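Local coordinates for protein (S)-2-haloacid dehalogenase IVA (Burkholderia cepacia, PDB 2NO4) that hydrolyses short-chain (S)-2-haloalkanoic acids to the corresponding (R)-2-hydroxyalkanoic acids, releasing halide and inverting the configuration at the carbon that carried it, at residues D20-L25 / S99-L104; A68-L73 / D132-A137; S105-A110 / I204-N209. All coordinates share one frame; numbering follows the deposited sequence. Where two conformers were deposited one is given.

Contact 1. Residues D20-L25 / S99-L104; sequences DAYGTL and SAYKEL. With SO4 (sulfate ion), chain H.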
ATOM      1  N   ASP B  20       2.853  15.140  10.280  1.00 23.98           N
ATOM      2  CA  ASP B  20       1.848  14.153   9.910  1.00 23.14           C
ATOM      3  C   ASP B  20       0.736  14.130  10.958  1.00 21.84           C
ATOM      4  O   ASP B  20       0.966  14.454  12.131  1.00 21.74           O
ATOM      5  CB  ASP B  20       2.551  12.786   9.785  1.00 24.84           C
ATOM      6  CG  ASP B  20       1.598  11.666   9.501  1.00 27.56           C
ATOM      7  OD1 ASP B  20       1.175  11.581   8.342  1.00 27.32           O
ATOM      8  OD2 ASP B  20       1.294  10.869  10.426  1.00 26.18           O
ATOM      9  N   ALA B  21      -0.495  13.833  10.544  1.00 22.37           N
ATOM     10  CA  ALA B  21      -1.597  13.740  11.504  1.00 21.94           C
ATOM     11  C   ALA B  21      -1.896  12.300  11.954  1.00 24.54           C
ATOM     12  O   ALA B  21      -1.673  11.961  13.119  1.00 23.94           O
ATOM     13  CB  ALA B  21      -2.842  14.416  10.963  1.00 22.70           C
ATOM     14  N   TYR B  22      -2.361  11.461  11.024  1.00 20.96           N
ATOM     15  CA  TYR B  22      -2.915  10.147  11.347  1.00 24.45           C
ATOM     16  C   TYR B  22      -1.781   9.157  11.600  1.00 23.31           C
ATOM     17  O   TYR B  22      -1.088   8.736  10.662  1.00 24.18           O
ATOM     18  CB  TYR B  22      -3.848   9.654  10.211  1.00 24.86           C
ATOM     19  CG  TYR B  22      -5.102  10.506  10.163  1.00 25.99           C
ATOM     20  CD1 TYR B  22      -6.112  10.332  11.129  1.00 24.85           C
ATOM     21  CD2 TYR B  22      -5.244  11.537   9.218  1.00 26.87           C
ATOM     22  CE1 TYR B  22      -7.279  11.124  11.129  1.00 26.91           C
ATOM     23  CE2 TYR B  22      -6.383  12.349   9.213  1.00 26.32           C
ATOM     24  CZ  TYR B  22      -7.391  12.156  10.173  1.00 26.80           C
ATOM     25  OH  TYR B  22      -8.533  12.943  10.168  1.00 27.55           O
ATOM     26  N   GLY B  23      -1.582   8.833  12.865  1.00 22.62           N
ATOM     27  CA  GLY B  23      -0.468   7.941  13.270  1.00 25.60           C
ATOM     28  C   GLY B  23       0.621   8.652  14.068  1.00 24.36           C
ATOM     29  O   GLY B  23       1.374   8.015  14.806  1.00 23.81           O
ATOM     30  N   THR B  24       0.674   9.978  13.937  1.00 22.13           N
ATOM     31  CA  THR B  24       1.722  10.800  14.560  1.00 22.00           C
ATOM     32  C   THR B  24       1.152  11.651  15.693  1.00 22.62           C
ATOM     33  O   THR B  24       1.587  11.528  16.838  1.00 22.48           O
ATOM     34  CB  THR B  24       2.404  11.664  13.495  1.00 22.07           C
ATOM     35  OG1 THR B  24       2.886  10.808  12.456  1.00 20.86           O
ATOM     36  CG2 THR B  24       3.609  12.498  14.070  1.00 20.62           C
ATOM     37  N   LEU B  25       0.190  12.515  15.362  1.00 22.53           N
ATOM     38  CA  LEU B  25      -0.489  13.341  16.364  1.00 24.74           C
ATOM     39  C   LEU B  25      -1.757  12.664  16.855  1.00 23.99           C
ATOM     40  O   LEU B  25      -2.115  12.827  18.005  1.00 27.13           O
ATOM     41  CB  LEU B  25      -0.848  14.731  15.802  1.00 21.57           C
ATOM     42  CG  LEU B  25       0.356  15.603  15.396  1.00 22.55           C
ATOM     43  CD1 LEU B  25      -0.095  16.929  14.801  1.00 21.94           C
ATOM     44  CD2 LEU B  25       1.355  15.807  16.564  1.00 21.21           C
ATOM     45  N   SER B  99     -17.671   7.431  13.305  1.00 27.43           N
ATOM     46  CA  SER B  99     -17.791   8.534  14.278  1.00 28.55           C
ATOM     47  C   SER B  99     -16.586   8.609  15.173  1.00 29.19           C
ATOM     48  O   SER B  99     -16.125   9.691  15.484  1.00 25.21           O
ATOM     49  CB  SER B  99     -19.022   8.394  15.178  1.00 31.39           C
ATOM     50  OG  SER B  99     -20.156   8.365  14.367  1.00 37.29           O
ATOM     51  N   ALA B 100     -16.070   7.452  15.581  1.00 27.51           N
ATOM     52  CA  ALA B 100     -14.880   7.419  16.406  1.00 28.55           C
ATOM     53  C   ALA B 100     -13.670   7.939  15.641  1.00 27.91           C
ATOM     54  O   ALA B 100     -12.829   8.626  16.199  1.00 31.57           O
ATOM     55  CB  ALA B 100     -14.650   6.002  16.945  1.00 26.35           C
ATOM     56  N   TYR B 101     -13.599   7.651  14.349  1.00 29.94           N
ATOM     57  CA  TYR B 101     -12.493   8.085  13.529  1.00 29.19           C
ATOM     58  C   TYR B 101     -12.527   9.600  13.354  1.00 31.90           C
ATOM     59  O   TYR B 101     -11.491  10.272  13.300  1.00 29.92           O
ATOM     60  CB  TYR B 101     -12.529   7.396  12.142  1.00 28.67           C
ATOM     61  CG  TYR B 101     -11.134   7.294  11.547  1.00 29.32           C
ATOM     62  CD1 TYR B 101     -10.381   6.117  11.694  1.00 27.69           C
ATOM     63  CD2 TYR B 101     -10.537   8.390  10.890  1.00 25.64           C
ATOM     64  CE1 TYR B 101      -9.098   6.023  11.179  1.00 26.12           C
ATOM     65  CE2 TYR B 101      -9.248   8.304  10.394  1.00 25.63           C
ATOM     66  CZ  TYR B 101      -8.545   7.111  10.547  1.00 26.66           C
ATOM     67  OH  TYR B 101      -7.290   7.012  10.050  1.00 29.35           O
ATOM     68  N   LYS B 102     -13.741  10.138  13.273  1.00 35.25           N
ATOM     69  CA  LYS B 102     -13.928  11.565  13.032  1.00 38.67           C
ATOM     70  C   LYS B 102     -13.359  12.335  14.205  1.00 39.02           C
ATOM     71  O   LYS B 102     -12.904  13.455  14.037  1.00 42.81           O
ATOM     72  CB  LYS B 102     -15.415  11.892  12.810  1.00 39.66           C
ATOM     73  CG  LYS B 102     -15.603  13.118  11.960  1.00 42.97           C
ATOM     74  CD  LYS B 102     -17.037  13.334  11.521  1.00 44.40           C
ATOM     75  CE  LYS B 102     -17.151  14.778  11.061  1.00 47.12           C
ATOM     76  NZ  LYS B 102     -18.517  15.166  10.607  1.00 47.61           N
ATOM     77  N   GLU B 103     -13.354  11.716  15.383  1.00 38.67           N
ATOM     78  CA  GLU B 103     -12.749  12.299  16.572  1.00 42.67           C
ATOM     79  C   GLU B 103     -11.699  11.401  17.260  1.00 39.91           C
ATOM     80  O   GLU B 103     -11.774  11.101  18.462  1.00 38.58           O
ATOM     81  CB  GLU B 103     -13.849  12.766  17.521  1.00 43.66           C
ATOM     82  CG  GLU B 103     -14.772  13.785  16.784  1.00 48.48           C
ATOM     83  CD  GLU B 103     -15.741  14.554  17.678  1.00 50.31           C
ATOM     84  OE1 GLU B 103     -15.871  14.233  18.902  1.00 52.69           O
ATOM     85  OE2 GLU B 103     -16.362  15.503  17.125  1.00 52.86           O
ATOM     86  N   LEU B 104     -10.714  10.981  16.463  1.00 40.18           N
ATOM     87  CA  LEU B 104      -9.562  10.196  16.951  1.00 38.59           C
ATOM     88  C   LEU B 104      -8.829  10.899  18.077  1.00 37.21           C
ATOM     89  O   LEU B 104      -8.556  12.094  17.977  1.00 37.06           O
ATOM     90  CB  LEU B 104      -8.540   9.993  15.828  1.00 35.53           C
ATOM     91  CG  LEU B 104      -8.601   8.908  14.795  1.00 35.45           C
ATOM     92  CD1 LEU B 104      -7.202   8.840  14.192  1.00 31.57           C
ATOM     93  CD2 LEU B 104      -9.030   7.506  15.345  1.00 32.63           C
TER
HETATM   94  S   SO4 H1002      -1.754  11.525   7.226  1.00 25.31           S
HETATM   95  O1  SO4 H1002      -2.001  12.463   8.298  1.00 23.09           O
HETATM   96  O2  SO4 H1002      -2.989  10.893   6.776  1.00 27.32           O
HETATM   97  O3  SO4 H1002      -1.037  12.127   6.125  1.00 23.44           O
HETATM   98  O4  SO4 H1002      -0.917  10.496   7.839  1.00 25.97           O
HETATM   99  O   HOH W   1     -10.626  12.234  11.479  1.00 22.42           O
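The rings of Tyr-22 and Tyr-101 lie nearly parallel, planes 24° apart, yet with centroids 5.5 Å apart they are slid so far that they barely overlap. The nearest atoms of the pair are CE1 of Tyr-22 and CE2 of Tyr-101, 3.5 Å apart. Leu-104 touches both rings: its CD1 lies at the edge of Tyr-22, 3.6 Å from CD1 of that residue, and its CG over one face of Tyr-101. A water ties the two segments together at the far end, accepting from Tyr-22 OH at 2.6 Å and donating to Tyr-101 O. The hydroxyl of Tyr-101 bonds instead to Gln-54.

The segment 20-25 is the loop after strand 16-19, where a HAD-superfamily hydrolase carries its nucleophile, here Asp-20; Ala-21 and Tyr-22 bind the substrate. A sulfate occupies this site, its O1 taking bonds from Ala-21 N and, almost straight at 170°, from Tyr-22 N (2.9 Å). Lys-161, Ser-128 and Asn-129 also bond to the ion. Thr-24 OG1 donates to Asp-20 OD2 (2.6 Å) on the anti side of the carboxylate, which probably helps to hold its rotation, with Lys-161 on OD1. With CG anti to its carbonyl carbon (chi1 -69°), Tyr-22 reaches from the anion site toward helix 90-102.

Contact 2. Residues A68-L73 / D132-A137; sequences ADFWQL and DEMLQA. With SO4 (sulfate ion), chain I; SO4 (sulfate ion), chain K.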
ATOM      1  N   ALA B  68     -10.061  10.030  -4.798  1.00 23.54           N
ATOM      2  CA  ALA B  68     -11.241  10.338  -4.003  1.00 22.46           C
ATOM      3  C   ALA B  68     -10.663  10.719  -2.662  1.00 23.64           C
ATOM      4  O   ALA B  68      -9.513  10.354  -2.343  1.00 21.86           O
ATOM      5  CB  ALA B  68     -12.167   9.129  -3.854  1.00 21.94           C
ATOM      6  N   ASP B  69     -11.442  11.448  -1.872  1.00 23.73           N
ATOM      7  CA  ASP B  69     -10.919  12.005  -0.640  1.00 25.50           C
ATOM      8  C   ASP B  69     -10.759  11.016   0.515  1.00 24.15           C
ATOM      9  O   ASP B  69     -11.266   9.896   0.463  1.00 23.30           O
ATOM     10  CB  ASP B  69     -11.643  13.315  -0.227  1.00 26.51           C
ATOM     11  CG  ASP B  69     -12.970  13.099   0.538  1.00 29.90           C
ATOM     12  OD1 ASP B  69     -13.388  11.989   0.867  1.00 25.95           O
ATOM     13  OD2 ASP B  69     -13.613  14.128   0.851  1.00 31.66           O
ATOM     14  N   PHE B  70     -10.043  11.436   1.550  1.00 24.52           N
ATOM     15  CA  PHE B  70      -9.533  10.470   2.520  1.00 25.14           C
ATOM     16  C   PHE B  70     -10.643   9.881   3.340  1.00 24.18           C
ATOM     17  O   PHE B  70     -10.612   8.692   3.684  1.00 22.84           O
ATOM     18  CB  PHE B  70      -8.445  11.085   3.378  1.00 22.53           C
ATOM     19  CG  PHE B  70      -7.467  10.082   3.963  1.00 24.36           C
ATOM     20  CD1 PHE B  70      -6.721   9.241   3.135  1.00 22.83           C
ATOM     21  CD2 PHE B  70      -7.256  10.027   5.357  1.00 23.88           C
ATOM     22  CE1 PHE B  70      -5.764   8.362   3.672  1.00 24.92           C
ATOM     23  CE2 PHE B  70      -6.313   9.144   5.904  1.00 25.63           C
ATOM     24  CZ  PHE B  70      -5.554   8.310   5.025  1.00 23.79           C
ATOM     25  N   TRP B  71     -11.656  10.701   3.629  1.00 23.24           N
ATOM     26  CA  TRP B  71     -12.864  10.192   4.301  1.00 25.18           C
ATOM     27  C   TRP B  71     -13.564   9.070   3.505  1.00 25.83           C
ATOM     28  O   TRP B  71     -13.993   8.045   4.077  1.00 24.03           O
ATOM     29  CB  TRP B  71     -13.836  11.343   4.609  1.00 26.16           C
ATOM     30  CG  TRP B  71     -15.028  10.950   5.414  1.00 27.25           C
ATOM     31  CD1 TRP B  71     -16.309  10.841   4.954  1.00 28.80           C
ATOM     32  CD2 TRP B  71     -15.072  10.619   6.810  1.00 27.19           C
ATOM     33  NE1 TRP B  71     -17.153  10.455   5.976  1.00 30.16           N
ATOM     34  CE2 TRP B  71     -16.423  10.321   7.128  1.00 29.52           C
ATOM     35  CE3 TRP B  71     -14.108  10.545   7.826  1.00 28.33           C
ATOM     36  CZ2 TRP B  71     -16.838   9.966   8.431  1.00 28.05           C
ATOM     37  CZ3 TRP B  71     -14.527  10.195   9.129  1.00 29.70           C
ATOM     38  CH2 TRP B  71     -15.891   9.911   9.406  1.00 27.08           C
ATOM     39  N   GLN B  72     -13.698   9.273   2.195  1.00 25.12           N
ATOM     40  CA  GLN B  72     -14.306   8.245   1.349  1.00 25.54           C
ATOM     41  C   GLN B  72     -13.462   6.971   1.393  1.00 23.44           C
ATOM     42  O   GLN B  72     -13.991   5.883   1.503  1.00 18.77           O
ATOM     43  CB  GLN B  72     -14.480   8.716  -0.097  1.00 24.28           C
ATOM     44  CG  GLN B  72     -15.220   7.691  -1.002  1.00 26.69           C
ATOM     45  CD  GLN B  72     -15.426   8.189  -2.418  1.00 27.00           C
ATOM     46  OE1 GLN B  72     -15.676   9.371  -2.636  1.00 29.87           O
ATOM     47  NE2 GLN B  72     -15.303   7.291  -3.393  1.00 26.92           N
ATOM     48  N   LEU B  73     -12.155   7.111   1.277  1.00 21.17           N
ATOM     49  CA  LEU B  73     -11.283   5.940   1.342  1.00 22.27           C
ATOM     50  C   LEU B  73     -11.326   5.214   2.695  1.00 21.43           C
ATOM     51  O   LEU B  73     -11.229   3.975   2.739  1.00 22.15           O
ATOM     52  CB  LEU B  73      -9.821   6.330   1.061  1.00 19.55           C
ATOM     53  CG  LEU B  73      -9.577   7.062  -0.265  1.00 20.64           C
ATOM     54  CD1 LEU B  73      -8.085   7.124  -0.584  1.00 18.47           C
ATOM     55  CD2 LEU B  73     -10.441   6.562  -1.453  1.00 22.57           C
ATOM     56  N   ASP B 132     -10.187  18.291   4.833  1.00 21.41           N
ATOM     57  CA  ASP B 132     -10.407  19.230   5.928  1.00 23.59           C
ATOM     58  C   ASP B 132     -11.497  18.799   6.898  1.00 21.65           C
ATOM     59  O   ASP B 132     -11.338  18.870   8.105  1.00 19.07           O
ATOM     60  CB  ASP B 132     -10.652  20.644   5.411  0.50 25.14           C
ATOM     61  CG  ASP B 132     -10.462  21.681   6.495  0.50 27.29           C
ATOM     62  OD1 ASP B 132     -11.469  22.274   6.915  0.50 28.63           O
ATOM     63  OD2 ASP B 132      -9.309  21.872   6.945  0.50 29.52           O
ATOM     64  N   GLU B 133     -12.624  18.352   6.374  1.00 26.45           N
ATOM     65  CA  GLU B 133     -13.743  18.020   7.245  1.00 29.10           C
ATOM     66  C   GLU B 133     -13.425  16.971   8.327  1.00 30.13           C
ATOM     67  O   GLU B 133     -13.709  17.198   9.515  1.00 30.04           O
ATOM     68  CB  GLU B 133     -14.989  17.584   6.474  1.00 33.66           C
ATOM     69  CG  GLU B 133     -16.174  17.481   7.437  1.00 41.67           C
ATOM     70  CD  GLU B 133     -17.411  16.912   6.817  1.00 48.64           C
ATOM     71  OE1 GLU B 133     -18.231  16.318   7.576  1.00 51.47           O
ATOM     72  OE2 GLU B 133     -17.573  17.062   5.572  1.00 51.88           O
ATOM     73  N   MET B 134     -12.867  15.817   7.927  1.00 28.23           N
ATOM     74  CA  MET B 134     -12.501  14.795   8.911  1.00 26.61           C
ATOM     75  C   MET B 134     -11.364  15.268   9.851  1.00 26.36           C
ATOM     76  O   MET B 134     -11.404  15.021  11.056  1.00 28.25           O
ATOM     77  CB  MET B 134     -12.167  13.456   8.215  1.00 26.13           C
ATOM     78  CG  MET B 134     -10.817  13.397   7.511  1.00 24.99           C
ATOM     79  SD  MET B 134     -10.583  11.836   6.654  1.00 25.29           S
ATOM     80  CE  MET B 134     -10.140  10.768   8.076  1.00 24.44           C
ATOM     81  N   LEU B 135     -10.383  15.972   9.304  1.00 29.55           N
ATOM     82  CA  LEU B 135      -9.201  16.344  10.065  1.00 32.53           C
ATOM     83  C   LEU B 135      -9.534  17.450  11.082  1.00 33.60           C
ATOM     84  O   LEU B 135      -9.098  17.391  12.238  1.00 32.85           O
ATOM     85  CB  LEU B 135      -8.103  16.841   9.141  1.00 34.70           C
ATOM     86  CG  LEU B 135      -6.650  16.423   9.404  1.00 37.64           C
ATOM     87  CD1 LEU B 135      -5.785  17.422   8.665  1.00 39.86           C
ATOM     88  CD2 LEU B 135      -6.228  16.332  10.871  1.00 35.93           C
ATOM     89  N   GLN B 136     -10.288  18.455  10.634  1.00 33.83           N
ATOM     90  CA  GLN B 136     -10.731  19.545  11.512  1.00 34.52           C
ATOM     91  C   GLN B 136     -11.543  19.065  12.710  1.00 30.95           C
ATOM     92  O   GLN B 136     -11.300  19.504  13.855  1.00 29.14           O
ATOM     93  CB  GLN B 136     -11.478  20.636  10.715  1.00 38.16           C
ATOM     94  CG  GLN B 136     -10.539  21.664  10.084  1.00 44.25           C
ATOM     95  CD  GLN B 136      -9.629  22.343  11.136  1.00 47.14           C
ATOM     96  OE1 GLN B 136      -8.397  22.226  11.092  1.00 46.74           O
ATOM     97  NE2 GLN B 136     -10.253  23.023  12.103  1.00 49.49           N
ATOM     98  N   ALA B 137     -12.479  18.149  12.465  1.00 29.06           N
ATOM     99  CA  ALA B 137     -13.230  17.511  13.543  1.00 29.58           C
ATOM    100  C   ALA B 137     -12.306  16.871  14.600  1.00 31.07           C
ATOM    101  O   ALA B 137     -12.491  17.078  15.809  1.00 27.68           O
ATOM    102  CB  ALA B 137     -14.229  16.469  12.992  1.00 29.23           C
TER
HETATM  103  S   SO4 I1005     -13.867  18.999   2.803  1.00 46.48           S
HETATM  104  O1  SO4 I1005     -14.841  19.781   3.571  1.00 46.84           O
HETATM  105  O2  SO4 I1005     -14.586  18.331   1.695  1.00 45.56           O
HETATM  106  O3  SO4 I1005     -12.851  19.932   2.266  1.00 44.96           O
HETATM  107  O4  SO4 I1005     -13.267  17.990   3.700  1.00 42.38           O
HETATM  108  S   SO4 K1007     -14.906   6.935  -6.975  1.00 30.86           S
HETATM  109  O1  SO4 K1007     -15.515   7.969  -6.179  1.00 31.33           O
HETATM  110  O2  SO4 K1007     -15.714   6.652  -8.170  1.00 32.78           O
HETATM  111  O3  SO4 K1007     -13.594   7.352  -7.426  1.00 30.24           O
HETATM  112  O4  SO4 K1007     -14.859   5.705  -6.132  1.00 32.76           O
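Glu-133 N, one residue before the Met-134 that packs against Trp-71, gives its hydrogen to sulfate O4 in a short bond, 2.8 Å and 166°, at the first turn of helix 132-141. Across from it, helix 70-84 starts with Asp-69 as N-cap, OD1 of Asp-69 accepting from Gln-72 N at 3.0 Å. Backbone N of Trp-71 donates to OD1 of Asn-131, just before helix 132-141, and lies 3.4 Å from SD of Met-134, the closest approach between 68-73 and 132-137.

Met-134 carries the packing. Its CG sits between backbone N and carbonyl carbon (chi1 75°), and a bend at chi3 turns the methyl group back, so that CE touches both Phe-70 and Trp-71. Met-134 SD lies at the edge of two rings, 5.3 Å from the Phe-70 centroid and equally far from that of the Trp-71 six-membered ring, 85° off the normal of the latter; both are Met-aromatic contacts. Met-134 CB adds a 3.5 Å contact with Trp-71 CE3. The same methionine also packs on Tyr-22 and Tyr-101, and Phe-70 lies near Asn-129, so the contact joins the helical cap to the core domain beside the substrate site.

No hydrogen bond passes directly between the two segments: the cohesion is apolar and sulfur-aromatic, while the sulfate at the start of helix 132-141 is consistent with the positive end of a helix dipole attracting an anion.

Contact 3. Residues S105-A110 / I204-N209; sequences SAYPDA and INRQGN. With SO4 (sulfate ion), chain L.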
ATOM      1  N   SER B 105      -8.498  10.132  19.118  1.00 35.78           N
ATOM      2  CA  SER B 105      -7.653  10.564  20.235  1.00 37.06           C
ATOM      3  C   SER B 105      -6.298  11.057  19.761  1.00 33.75           C
ATOM      4  O   SER B 105      -5.654  10.421  18.892  1.00 30.31           O
ATOM      5  CB  SER B 105      -7.374   9.375  21.170  1.00 37.55           C
ATOM      6  OG  SER B 105      -8.576   8.777  21.585  1.00 44.09           O
ATOM      7  N   ALA B 106      -5.868  12.166  20.355  1.00 32.59           N
ATOM      8  CA  ALA B 106      -4.488  12.629  20.242  1.00 32.33           C
ATOM      9  C   ALA B 106      -3.613  11.763  21.132  1.00 31.42           C
ATOM     10  O   ALA B 106      -4.050  11.323  22.210  1.00 30.96           O
ATOM     11  CB  ALA B 106      -4.366  14.084  20.651  1.00 30.74           C
ATOM     12  N   TYR B 107      -2.380  11.527  20.681  1.00 27.19           N
ATOM     13  CA  TYR B 107      -1.356  10.987  21.564  1.00 28.81           C
ATOM     14  C   TYR B 107      -1.144  11.929  22.744  1.00 28.00           C
ATOM     15  O   TYR B 107      -1.288  13.141  22.600  1.00 28.73           O
ATOM     16  CB  TYR B 107      -0.030  10.717  20.806  1.00 26.23           C
ATOM     17  CG  TYR B 107      -0.101   9.466  19.995  1.00 25.34           C
ATOM     18  CD1 TYR B 107       0.113   8.202  20.589  1.00 24.96           C
ATOM     19  CD2 TYR B 107      -0.441   9.522  18.641  1.00 25.46           C
ATOM     20  CE1 TYR B 107       0.019   7.040  19.837  1.00 24.46           C
ATOM     21  CE2 TYR B 107      -0.532   8.376  17.899  1.00 25.12           C
ATOM     22  CZ  TYR B 107      -0.302   7.141  18.509  1.00 25.28           C
ATOM     23  OH  TYR B 107      -0.401   6.007  17.751  1.00 27.67           O
ATOM     24  N   PRO B 108      -0.788  11.374  23.912  1.00 30.34           N
ATOM     25  CA  PRO B 108      -0.839  12.169  25.165  1.00 32.97           C
ATOM     26  C   PRO B 108       0.069  13.422  25.184  1.00 32.65           C
ATOM     27  O   PRO B 108      -0.306  14.427  25.772  1.00 34.96           O
ATOM     28  CB  PRO B 108      -0.451  11.153  26.272  1.00 33.21           C
ATOM     29  CG  PRO B 108       0.208  10.003  25.579  1.00 33.92           C
ATOM     30  CD  PRO B 108      -0.331   9.989  24.123  1.00 31.02           C
ATOM     31  N   ASP B 109       1.231  13.361  24.532  1.00 32.41           N
ATOM     32  CA  ASP B 109       2.187  14.461  24.541  1.00 31.85           C
ATOM     33  C   ASP B 109       1.990  15.453  23.365  1.00 30.05           C
ATOM     34  O   ASP B 109       2.756  16.412  23.240  1.00 27.56           O
ATOM     35  CB  ASP B 109       3.629  13.909  24.525  1.00 33.66           C
ATOM     36  CG  ASP B 109       4.002  13.162  25.815  1.00 37.86           C
ATOM     37  OD1 ASP B 109       3.151  13.075  26.749  1.00 38.55           O
ATOM     38  OD2 ASP B 109       5.148  12.658  25.907  1.00 36.40           O
ATOM     39  N   ALA B 110       1.011  15.195  22.487  1.00 27.81           N
ATOM     40  CA  ALA B 110       0.853  15.994  21.271  1.00 27.35           C
ATOM     41  C   ALA B 110       0.580  17.508  21.550  1.00 26.97           C
ATOM     42  O   ALA B 110       1.283  18.377  21.020  1.00 27.10           O
ATOM     43  CB  ALA B 110      -0.245  15.379  20.348  1.00 23.92           C
ATOM     44  N   ILE B 204       8.937   9.535  14.741  1.00 22.91           N
ATOM     45  CA  ILE B 204       8.426   9.104  16.052  1.00 24.43           C
ATOM     46  C   ILE B 204       8.194   7.593  15.951  1.00 25.55           C
ATOM     47  O   ILE B 204       7.266   7.153  15.273  1.00 27.16           O
ATOM     48  CB  ILE B 204       7.130   9.820  16.477  1.00 25.21           C
ATOM     49  CG1 ILE B 204       7.183  11.331  16.161  1.00 24.88           C
ATOM     50  CG2 ILE B 204       6.835   9.585  17.979  1.00 25.27           C
ATOM     51  CD1 ILE B 204       8.263  12.101  16.888  1.00 22.37           C
ATOM     52  N   ASN B 205       9.093   6.826  16.569  1.00 23.95           N
ATOM     53  CA  ASN B 205       9.055   5.372  16.555  1.00 23.05           C
ATOM     54  C   ASN B 205       8.755   4.933  17.981  1.00 22.69           C
ATOM     55  O   ASN B 205       9.657   4.723  18.808  1.00 23.85           O
ATOM     56  CB  ASN B 205      10.377   4.816  16.018  1.00 23.44           C
ATOM     57  CG  ASN B 205      10.300   3.338  15.676  1.00 23.72           C
ATOM     58  OD1 ASN B 205       9.372   2.622  16.101  1.00 22.57           O
ATOM     59  ND2 ASN B 205      11.286   2.864  14.936  1.00 22.36           N
ATOM     60  N   ARG B 206       7.464   4.869  18.292  1.00 20.94           N
ATOM     61  CA  ARG B 206       7.021   4.594  19.666  1.00 24.10           C
ATOM     62  C   ARG B 206       7.368   3.172  20.135  1.00 25.19           C
ATOM     63  O   ARG B 206       7.715   2.987  21.296  1.00 25.08           O
ATOM     64  CB  ARG B 206       5.525   4.823  19.771  1.00 25.11           C
ATOM     65  CG  ARG B 206       5.170   6.301  19.782  1.00 25.85           C
ATOM     66  CD  ARG B 206       3.693   6.532  19.913  1.00 25.42           C
ATOM     67  NE  ARG B 206       3.507   7.971  19.827  1.00 27.16           N
ATOM     68  CZ  ARG B 206       3.231   8.640  18.706  1.00 25.73           C
ATOM     69  NH1 ARG B 206       3.099   7.994  17.542  1.00 25.16           N
ATOM     70  NH2 ARG B 206       3.149   9.959  18.754  1.00 21.54           N
ATOM     71  N   GLN B 207       7.276   2.182  19.252  1.00 21.79           N
ATOM     72  CA  GLN B 207       7.470   0.804  19.656  1.00 25.55           C
ATOM     73  C   GLN B 207       8.824   0.235  19.215  1.00 23.18           C
ATOM     74  O   GLN B 207       9.134  -0.898  19.451  1.00 19.82           O
ATOM     75  CB  GLN B 207       6.330  -0.059  19.108  0.60 29.16           C
ATOM     76  CG  GLN B 207       4.939   0.274  19.657  0.60 31.26           C
ATOM     77  CD  GLN B 207       3.847  -0.530  18.961  0.60 33.83           C
ATOM     78  OE1 GLN B 207       3.368  -1.537  19.499  0.60 36.87           O
ATOM     79  NE2 GLN B 207       3.453  -0.100  17.753  0.60 37.03           N
ATOM     80  N   GLY B 208       9.653   1.055  18.601  1.00 26.84           N
ATOM     81  CA  GLY B 208      10.943   0.588  18.045  1.00 28.61           C
ATOM     82  C   GLY B 208      10.790  -0.413  16.883  1.00 27.62           C
ATOM     83  O   GLY B 208      11.465  -1.444  16.834  1.00 27.47           O
ATOM     84  N   ASN B 209       9.903  -0.102  15.943  1.00 27.12           N
ATOM     85  CA  ASN B 209       9.754  -0.897  14.719  1.00 28.02           C
ATOM     86  C   ASN B 209      11.025  -0.831  13.893  1.00 26.43           C
ATOM     87  O   ASN B 209      11.758   0.150  14.005  1.00 24.28           O
ATOM     88  CB  ASN B 209       8.590  -0.364  13.887  1.00 31.00           C
ATOM     89  CG  ASN B 209       7.260  -0.436  14.629  1.00 35.52           C
ATOM     90  OD1 ASN B 209       6.450   0.450  14.475  1.00 42.47           O
ATOM     91  ND2 ASN B 209       7.047  -1.461  15.440  1.00 35.05           N
TER
HETATM   92  S   SO4 L1011       3.585  10.405  22.590  1.00 33.71           S
HETATM   93  O1  SO4 L1011       2.561  11.442  22.851  1.00 35.52           O
HETATM   94  O2  SO4 L1011       3.024   9.030  22.499  1.00 34.15           O
HETATM   95  O3  SO4 L1011       4.250  10.787  21.368  1.00 25.94           O
HETATM   96  O4  SO4 L1011       4.505  10.296  23.708  1.00 36.80           O
HETATM   97  O   HOH W   2       2.834   5.287  16.827  1.00 35.71           O
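The guanidinium of Arg-206 lies flat on the ring of Tyr-107, the planes only 3° apart. Arg-206 CZ stands 3.5 Å from the centroid of the Tyr-107 ring and 5° off its normal, a centred cation-pi stack in which NE sits near CD1 and CE1, NH2 near CG, and NH1 near CZ of the tyrosine. The arginine chain is extended from CG to NE, and a final turn of 94° at chi4 sets the guanidinium across the line of that chain, flat against the ring. Ile-204 CG2 packs on the opposite face, so the guanidinium is sandwiched. The Tyr-107 ring is swung to the backbone-N side of its own residue.

All three nitrogens find partners at the guanidinium's edge. Arg-206 NE bonds to O2 of a sulfate at 2.9 Å and Arg-206 NH2 to its O3 at 3.0 Å, while Arg-206 NH1 donates to a water at 2.8 Å that has a weak link to Tyr-107 OH. From the other segment, Asp-109 N holds sulfate O1 at 2.9 Å, within the type I turn from Tyr-107 to Ala-110; Ser-224 and Leu-225 bind the anion too. NH2 also donates to Thr-24 O. Within 204-209, Asn-205 OD1 accepts from Asn-209 N at 2.8 Å and its ND2 donates to Asn-209 O.

The contact lies near the surface, joining the connection between helices 90-102 and 110-119 to the loop leaving strand 200-204 of the parallel sheet.

Contact 1 lies between the other two: its centre is about 10 Å from that of contact 2 and about 12 Å from that of contact 3, whose centres are about 22 Å apart on opposite sides of the chain's centre. Contacts 1 and 2 interleave along the sequence and share the region where helices 70-84 and 90-102 of the cap face helix 132-141 of the Rossmann-like core; Lys-102 and Glu-133 form a salt bridge between them. Contact 3 opens after contact 1 closes and is joined to it by a backbone hydrogen bond from Tyr-107 N to Leu-25 O. Contacts 2 and 3 flank the catalytic loop 20-25, which belongs to contact 1, on its cap-facing and core-loop sides.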